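Local coordinates for inosine-uridine preferring nucleoside hydrolase family protein (Bacillus anthracis, PDB 2C40) that belongs to the inosine-uridine preferring nucleoside hydrolase family and holds a calcium ion and alpha-D-ribofuranose together in one pocket, at residues 34-38 / 39-43; 219-222 / 223-226; 292-296 / 297-301. One frame throughout, in Å; residues are numbered along the deposited sequence.

Contact 1 of 3, residues 34-38 / 39-43. With RIB (alpha-D-ribofuranose), chain D.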
loop_
_atom_site.group_PDB
_atom_site.type_symbol
_atom_site.label_atom_id
_atom_site.label_comp_id
_atom_site.label_asym_id
_atom_site.label_seq_id
_atom_site.Cartn_x
_atom_site.Cartn_y
_atom_site.Cartn_z
ATOM N N VAL A 34 1.959 21.327 4.396
ATOM C CA VAL A 34 2.592 20.015 4.276
ATOM C C VAL A 34 4.084 20.211 4.257
ATOM O O VAL A 34 4.585 21.000 3.478
ATOM C CB VAL A 34 2.149 19.262 2.998
ATOM C CG1 VAL A 34 2.772 17.842 2.929
ATOM C CG2 VAL A 34 0.636 19.220 2.890
ATOM N N ILE A 35 4.782 19.450 5.093
ATOM C CA ILE A 35 6.251 19.429 5.058
ATOM C C ILE A 35 6.711 18.060 4.518
ATOM O O ILE A 35 6.202 17.013 4.927
ATOM C CB ILE A 35 6.917 19.827 6.454
ATOM C CG1 ILE A 35 8.427 20.042 6.282
ATOM C CG2 ILE A 35 6.580 18.796 7.564
ATOM C CD1 ILE A 35 9.141 20.428 7.546
ATOM N N PRO A 36 7.646 18.064 3.548
ATOM C CA PRO A 36 8.091 16.817 2.926
ATOM C C PRO A 36 9.087 15.977 3.775
ATOM O O PRO A 36 10.207 15.704 3.357
ATOM C CB PRO A 36 8.678 17.325 1.586
ATOM C CG PRO A 36 9.272 18.598 1.919
ATOM C CD PRO A 36 8.277 19.237 2.902
ATOM N N ALA A 37 8.650 15.552 4.956
ATOM C CA ALA A 37 9.514 14.835 5.879
ATOM C C ALA A 37 9.220 13.337 5.707
ATOM O O ALA A 37 9.945 12.658 4.977
ATOM C CB ALA A 37 9.309 15.318 7.301
ATOM N N ASP A 38 8.154 12.825 6.316
ATOM C CA ASP A 38 7.768 11.422 6.098
ATOM C C ASP A 38 6.875 11.251 4.865
ATOM O O ASP A 38 5.927 10.472 4.863
ATOM C CB ASP A 38 7.081 10.900 7.330
ATOM C CG ASP A 38 7.016 9.416 7.377
ATOM O OD1 ASP A 38 6.181 8.959 8.162
ATOM O OD2 ASP A 38 7.740 8.729 6.635
ATOM N N CYS A 39 7.161 12.031 3.842
ATOM C CA CYS A 39 6.390 12.025 2.617
ATOM C C CYS A 39 7.185 12.713 1.520
ATOM O O CYS A 39 8.112 13.449 1.790
ATOM C CB CYS A 39 5.030 12.729 2.776
ATOM S SG CYS A 39 5.019 14.561 2.814
ATOM N N TYR A 40 6.812 12.405 0.287
ATOM C CA TYR A 40 7.135 13.211 -0.859
ATOM C C TYR A 40 6.072 14.304 -0.983
ATOM O O TYR A 40 4.908 14.073 -0.760
ATOM C CB TYR A 40 7.211 12.334 -2.108
ATOM C CG TYR A 40 8.460 11.468 -2.142
ATOM C CD1 TYR A 40 8.518 10.229 -1.481
ATOM C CD2 TYR A 40 9.599 11.909 -2.788
ATOM C CE1 TYR A 40 9.685 9.459 -1.497
ATOM C CE2 TYR A 40 10.754 11.131 -2.833
ATOM C CZ TYR A 40 10.783 9.909 -2.193
ATOM O OH TYR A 40 11.942 9.183 -2.261
ATOM N N LEU A 41 6.494 15.511 -1.325
ATOM C CA LEU A 41 5.609 16.678 -1.261
ATOM C C LEU A 41 4.389 16.606 -2.181
ATOM O O LEU A 41 3.280 16.978 -1.799
ATOM C CB LEU A 41 6.404 17.945 -1.578
ATOM C CG LEU A 41 5.694 19.293 -1.375
ATOM C CD1 LEU A 41 5.269 19.554 0.091
ATOM C CD2 LEU A 41 6.660 20.358 -1.912
ATOM N N GLU A 42 4.600 16.182 -3.413
ATOM C CA GLU A 42 3.507 16.183 -4.392
ATOM C C GLU A 42 2.301 15.308 -4.047
ATOM O O GLU A 42 1.198 15.820 -3.974
ATOM C CB GLU A 42 4.030 15.901 -5.792
ATOM C CG GLU A 42 4.907 17.069 -6.294
ATOM C CD GLU A 42 4.146 18.438 -6.301
ATOM O OE1 GLU A 42 3.159 18.554 -7.069
ATOM O OE2 GLU A 42 4.514 19.378 -5.518
ATOM N N PRO A 43 2.496 13.987 -3.793
ATOM C CA PRO A 43 1.326 13.186 -3.372
ATOM C C PRO A 43 0.666 13.618 -2.073
ATOM O O PRO A 43 -0.528 13.411 -1.913
ATOM C CB PRO A 43 1.906 11.757 -3.246
ATOM C CG PRO A 43 3.318 11.981 -2.958
ATOM C CD PRO A 43 3.684 13.133 -3.888
HETATM O O5 RIB D . 8.041 9.261 14.999
HETATM C C5 RIB D . 6.631 9.069 14.692
HETATM C C4 RIB D . 6.315 9.854 13.417
HETATM O O4 RIB D . 7.047 9.218 12.348
HETATM C C3 RIB D . 4.843 9.988 12.976
HETATM O O3 RIB D . 4.428 11.381 13.164
HETATM C C2 RIB D . 4.768 9.402 11.497
HETATM O O2 RIB D . 4.084 10.094 10.353
HETATM C C1 RIB D . 6.250 9.120 11.140
#
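Leaving strand 27-34, the chain folds back so that Pro36 and Leu41 face each other with their CA atoms 4.9 Å apart, and an inverse gamma turn centred on Pro36, with a weak bond of 2.9 Å from Ala37 N to Ile35 O, starts the reversal. Inside the bend sits the thiol of Cys39. Its chi1 of 76° swings SG between the backbone N and the carbonyl carbon, back over the preceding residues, where it lies 3.4 Å from Ile35 O and 4.0 Å from Val34 CG1. Leu41 packs on the first limb of the bend: its CB runs alongside Pro36 CB at 3.9 Å, both side chains pointing the same way, while its CD1 reaches across to Val34 CG1 at 4.1 Å. This is the turn from strand 27-34 into the helix of a beta-alpha-beta crossover; helix 41-55, with Tyr40 at its N-cap position, leads on to the parallel neighbour 62-64. The loop follows the C-terminal end of a parallel strand, the usual place for a binding site in alpha/beta folds, and Asp38 here lines the ribofuranose pocket. Its CB bond turns from the 39-43 side, and the carboxylate, carried anti to the backbone N (chi1 -163°), brings OD1 to 3.0 Å from C1 of the ribofuranose; the side chain is about 5 Å from the calcium ion. Asp38 N donates to OD1 of Asp9, a residue of the calcium site, while Cys39 O accepts from Arg78, and Val34 packs on Ala44 and Ser48 of the helix that follows.

Contact 2 of 3, residues 219-222 / 223-226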
loop_
_atom_site.group_PDB
_atom_site.type_symbol
_atom_site.label_atom_id
_atom_site.label_comp_id
_atom_site.label_asym_id
_atom_site.label_seq_id
_atom_site.Cartn_x
_atom_site.Cartn_y
_atom_site.Cartn_z
ATOM N N ILE A 219 -18.835 5.535 4.525
ATOM C CA ILE A 219 -17.757 5.788 3.564
ATOM C C ILE A 219 -16.468 6.295 4.253
ATOM O O ILE A 219 -15.363 5.987 3.795
ATOM C CB ILE A 219 -18.182 6.700 2.367
ATOM C CG1 ILE A 219 -17.022 6.800 1.348
ATOM C CG2 ILE A 219 -18.580 8.120 2.810
ATOM C CD1 ILE A 219 -17.375 7.485 0.007
ATOM N N GLY A 220 -16.609 7.030 5.355
ATOM C CA GLY A 220 -15.463 7.487 6.121
ATOM C C GLY A 220 -14.747 6.366 6.876
ATOM O O GLY A 220 -13.521 6.405 7.040
ATOM N N ILE A 221 -15.504 5.365 7.329
ATOM C CA ILE A 221 -14.927 4.168 7.937
ATOM C C ILE A 221 -14.173 3.356 6.837
ATOM O O ILE A 221 -13.033 2.955 7.044
ATOM C CB ILE A 221 -16.019 3.294 8.648
ATOM C CG1 ILE A 221 -16.677 4.032 9.823
ATOM C CG2 ILE A 221 -15.468 1.973 9.124
ATOM C CD1 ILE A 221 -15.786 4.278 11.019
ATOM N N ASP A 222 -14.812 3.155 5.682
ATOM C CA ASP A 222 -14.198 2.486 4.534
ATOM C C ASP A 222 -12.909 3.245 4.165
ATOM O O ASP A 222 -11.861 2.630 3.978
ATOM C CB ASP A 222 -15.188 2.472 3.385
ATOM C CG ASP A 222 -14.726 1.670 2.176
ATOM O OD1 ASP A 222 -13.866 0.752 2.286
ATOM O OD2 ASP A 222 -15.282 1.955 1.094
ATOM N N PHE A 223 -12.969 4.578 4.152
ATOM C CA PHE A 223 -11.765 5.392 3.869
ATOM C C PHE A 223 -10.639 5.195 4.899
ATOM O O PHE A 223 -9.472 4.993 4.509
ATOM C CB PHE A 223 -12.092 6.876 3.779
ATOM C CG PHE A 223 -10.872 7.763 3.548
ATOM C CD1 PHE A 223 -10.403 8.608 4.540
ATOM C CD2 PHE A 223 -10.198 7.749 2.325
ATOM C CE1 PHE A 223 -9.300 9.424 4.330
ATOM C CE2 PHE A 223 -9.076 8.567 2.110
ATOM C CZ PHE A 223 -8.638 9.390 3.102
ATOM N N LEU A 224 -10.988 5.250 6.197
ATOM C CA LEU A 224 -10.048 4.919 7.272
ATOM C C LEU A 224 -9.414 3.558 7.065
ATOM O O LEU A 224 -8.212 3.427 7.197
ATOM C CB LEU A 224 -10.736 4.857 8.650
ATOM C CG LEU A 224 -10.814 6.037 9.560
ATOM C CD1 LEU A 224 -11.745 5.654 10.759
ATOM C CD2 LEU A 224 -9.382 6.430 10.038
ATOM N N GLY A 225 -10.226 2.541 6.800
ATOM C CA GLY A 225 -9.693 1.213 6.530
ATOM C C GLY A 225 -8.745 1.091 5.334
ATOM O O GLY A 225 -7.767 0.370 5.400
ATOM N N GLN A 226 -9.043 1.767 4.238
ATOM C CA GLN A 226 -8.148 1.798 3.069
ATOM C C GLN A 226 -6.817 2.418 3.454
ATOM O O GLN A 226 -5.753 1.854 3.181
ATOM C CB GLN A 226 -8.794 2.565 1.930
ATOM C CG GLN A 226 -9.910 1.721 1.316
ATOM C CD GLN A 226 -10.739 2.460 0.304
ATOM O OE1 GLN A 226 -10.220 2.987 -0.655
ATOM N NE2 GLN A 226 -12.047 2.447 0.491
#
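Gln226 lays its amide across the carboxylate of Asp222, one helical turn earlier, and NE2 donates to OD1 at 3.1 Å with an N-H...O angle of 153°. The two flat groups are turned 58° apart: OD1 is met from well above the carboxylate plane, whereas the bond leaves close to the plane of the amide. Gln226 has CG anti to its carbonyl carbon (chi1 -73°) and is extended beyond it, which takes the chain back past the preceding turn, with CG 3.4 Å from Asp222 O. That carbonyl accepts from Gln226 N at 3.0 Å, so backbone and side chain both join the pair. The other backbone bonds of this alpha-helix follow the i to i+4 pattern, the shortest being Phe223 N to Ile219 O and Gly225 N to Ile221 O, 2.8 Å each. On another side of the helix, Ile221 CD1 and Leu224 CD1 make a looser apolar contact at 4.3 Å.

Helix 219-229 lies between the rest of its own chain and the second subunit: there Asp222 packs on Pro88 of the second subunit and Gln226 on its counterpart Gln226. Toward the chain itself, Ile221 and Leu224 rest on Ala307 of helix 296-308, and Phe223 sits against Ile51 and Phe55 of helix 41-55, Ile89 of helix 88-91, and, edge-to-face, Phe19 of helix 12-21.

Contact 3 of 3, residues 292-296 / 297-301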
loop_
_atom_site.group_PDB
_atom_site.type_symbol
_atom_site.label_atom_id
_atom_site.label_comp_id
_atom_site.label_asym_id
_atom_site.label_seq_id
_atom_site.Cartn_x
_atom_site.Cartn_y
_atom_site.Cartn_z
ATOM N N TYR A 292 -0.397 11.300 28.774
ATOM C CA TYR A 292 -0.380 9.898 29.157
ATOM C C TYR A 292 -1.787 9.408 29.507
ATOM O O TYR A 292 -2.742 10.183 29.557
ATOM C CB TYR A 292 0.594 9.675 30.307
ATOM C CG TYR A 292 0.138 10.240 31.621
ATOM C CD1 TYR A 292 0.138 11.597 31.835
ATOM C CD2 TYR A 292 -0.293 9.405 32.639
ATOM C CE1 TYR A 292 -0.286 12.140 33.069
ATOM C CE2 TYR A 292 -0.735 9.935 33.897
ATOM C CZ TYR A 292 -0.724 11.309 34.087
ATOM O OH TYR A 292 -1.116 11.869 35.282
ATOM N N ASP A 293 -1.891 8.108 29.734
ATOM C CA ASP A 293 -3.098 7.478 30.238
ATOM C C ASP A 293 -4.280 7.831 29.369
ATOM O O ASP A 293 -5.281 8.377 29.847
ATOM C CB ASP A 293 -3.351 7.821 31.703
ATOM C CG ASP A 293 -4.426 6.948 32.327
ATOM O OD1 ASP A 293 -4.663 5.858 31.775
ATOM O OD2 ASP A 293 -5.033 7.335 33.361
ATOM N N VAL A 294 -4.144 7.486 28.086
ATOM C CA VAL A 294 -5.200 7.648 27.101
ATOM C C VAL A 294 -6.329 6.641 27.390
ATOM O O VAL A 294 -6.078 5.476 27.684
ATOM C CB VAL A 294 -4.660 7.504 25.674
ATOM C CG1 VAL A 294 -5.755 7.701 24.663
ATOM C CG2 VAL A 294 -3.533 8.511 25.396
ATOM N N ASN A 295 -7.573 7.106 27.350
ATOM C CA ASN A 295 -8.710 6.219 27.492
ATOM C C ASN A 295 -8.915 5.501 26.150
ATOM O O ASN A 295 -9.273 6.112 25.124
ATOM C CB ASN A 295 -9.955 6.970 27.987
ATOM C CG ASN A 295 -11.061 6.037 28.403
ATOM O OD1 ASN A 295 -11.513 5.223 27.607
ATOM N ND2 ASN A 295 -11.514 6.155 29.637
ATOM N N HIS A 296 -8.608 4.201 26.167
ATOM C CA HIS A 296 -8.667 3.338 24.999
ATOM C C HIS A 296 -10.035 3.461 24.331
ATOM O O HIS A 296 -10.138 3.936 23.220
ATOM C CB HIS A 296 -8.400 1.865 25.409
ATOM C CG HIS A 296 -8.646 0.880 24.303
ATOM N ND1 HIS A 296 -7.764 0.697 23.260
ATOM C CD2 HIS A 296 -9.688 0.051 24.061
ATOM C CE1 HIS A 296 -8.251 -0.196 22.418
ATOM N NE2 HIS A 296 -9.420 -0.598 22.876
ATOM N N ASP A 297 -11.078 3.081 25.070
ATOM C CA ASP A 297 -12.437 2.977 24.539
ATOM C C ASP A 297 -12.942 4.326 24.023
ATOM O O ASP A 297 -13.523 4.402 22.967
ATOM C CB ASP A 297 -13.420 2.383 25.587
ATOM C CG ASP A 297 -13.150 0.909 25.886
ATOM O OD1 ASP A 297 -12.352 0.304 25.177
ATOM O OD2 ASP A 297 -13.730 0.324 26.832
ATOM N N ARG A 298 -12.727 5.386 24.781
ATOM C CA ARG A 298 -13.154 6.709 24.327
ATOM C C ARG A 298 -12.403 7.165 23.101
ATOM O O ARG A 298 -12.981 7.748 22.198
ATOM C CB ARG A 298 -12.996 7.719 25.434
ATOM C CG ARG A 298 -13.964 7.441 26.578
ATOM C CD ARG A 298 -14.712 8.697 26.946
ATOM N NE ARG A 298 -13.980 9.476 27.918
ATOM C CZ ARG A 298 -13.905 10.810 27.966
ATOM N NH1 ARG A 298 -14.461 11.599 27.047
ATOM N NH2 ARG A 298 -13.234 11.359 28.966
ATOM N N PHE A 299 -11.109 6.903 23.066
ATOM C CA PHE A 299 -10.284 7.310 21.900
ATOM C C PHE A 299 -10.813 6.652 20.636
ATOM O O PHE A 299 -11.159 7.315 19.660
ATOM C CB PHE A 299 -8.808 6.959 22.128
ATOM C CG PHE A 299 -7.952 7.212 20.946
ATOM C CD1 PHE A 299 -7.301 6.154 20.292
ATOM C CD2 PHE A 299 -7.835 8.501 20.440
ATOM C CE1 PHE A 299 -6.502 6.394 19.205
ATOM C CE2 PHE A 299 -7.054 8.755 19.313
ATOM C CZ PHE A 299 -6.397 7.717 18.686
ATOM N N PHE A 300 -10.902 5.344 20.650
ATOM C CA PHE A 300 -11.374 4.624 19.475
ATOM C C PHE A 300 -12.834 4.877 19.162
ATOM O O PHE A 300 -13.180 4.931 18.002
ATOM C CB PHE A 300 -11.077 3.119 19.598
ATOM C CG PHE A 300 -9.636 2.810 19.446
ATOM C CD1 PHE A 300 -8.864 2.393 20.533
ATOM C CD2 PHE A 300 -9.027 3.008 18.232
ATOM C CE1 PHE A 300 -7.499 2.126 20.376
ATOM C CE2 PHE A 300 -7.678 2.754 18.062
ATOM C CZ PHE A 300 -6.902 2.317 19.129
ATOM N N ASP A 301 -13.686 5.057 20.171
ATOM C CA ASP A 301 -15.085 5.440 19.904
ATOM C C ASP A 301 -15.166 6.837 19.251
ATOM O O ASP A 301 -15.968 7.101 18.374
ATOM C CB ASP A 301 -15.899 5.430 21.189
ATOM C CG ASP A 301 -17.337 5.769 20.951
ATOM O OD1 ASP A 301 -18.054 4.942 20.345
ATOM O OD2 ASP A 301 -17.768 6.861 21.385
#
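Asn295 and Arg298 meet at the start of helix 296-308, where three hydrogen bonds set the first turn. Asn295 is the N-cap: its OD1 accepts from Arg298 N at 3.1 Å, almost straight at 173°, with the donor lying above the amide carbonyl plane. With CG anti to the backbone N (chi1 -169°), the amide folds over this first turn and also receives Arg298 CG at 3.5 Å from OD1. Phe299 N to Asn295 O (2.9 Å) and Phe300 N to His296 O (3.0 Å) are the first regular helical bonds.

Aromatic contact joins His296 and Phe300 in an offset edge-to-face pair, ring centroids 4.8 Å apart and planes at 61°. Phe300 turns its CD1-CE1 edge to one face of the imidazole, with CD1 over it, while Asp297 OD1 comes up at the imidazole's edge, 2.9 Å from CD2. Phe299 CD1 stands over the centre of one face of the Phe300 ring.

Apolar contact comes from Val294 CG1, which touches Phe299 CB at 4.0 Å, the two side chains crossing at a slant; linking the residue before the N-cap with the fifth residue on, this is a hydrophobic staple.

The turn carries the chain from strand 286-292 into helix 296-308. Val294 and Phe299 face inward on Leu249 of helix 246-255, and His296 and Phe300 both lean on Ile208 of helix 206-214, while Asp297, Arg298 and Asp301 lie on the exposed side.

Overall arrangement
Contacts 1 and 3 are both strand-to-helix turns, set on opposite sides of the chain's centre, but only contact 1 reaches the ribofuranose. It is buried and relies on apolar packing around a thiol, with a carboxylate turned to the pocket; contact 3 is partly exposed and combines an N-cap, an aromatic pair and a staple. Contact 2 is a run of regular helix, buried in part by the second subunit, and its polar pair lies on that side. None touches another, yet they share elements: the helix of contact 2 packs on helix 41-55, begun in contact 1, and on helix 296-308, begun in contact 3; the centres of contacts 2 and 3 are about 20 Å apart.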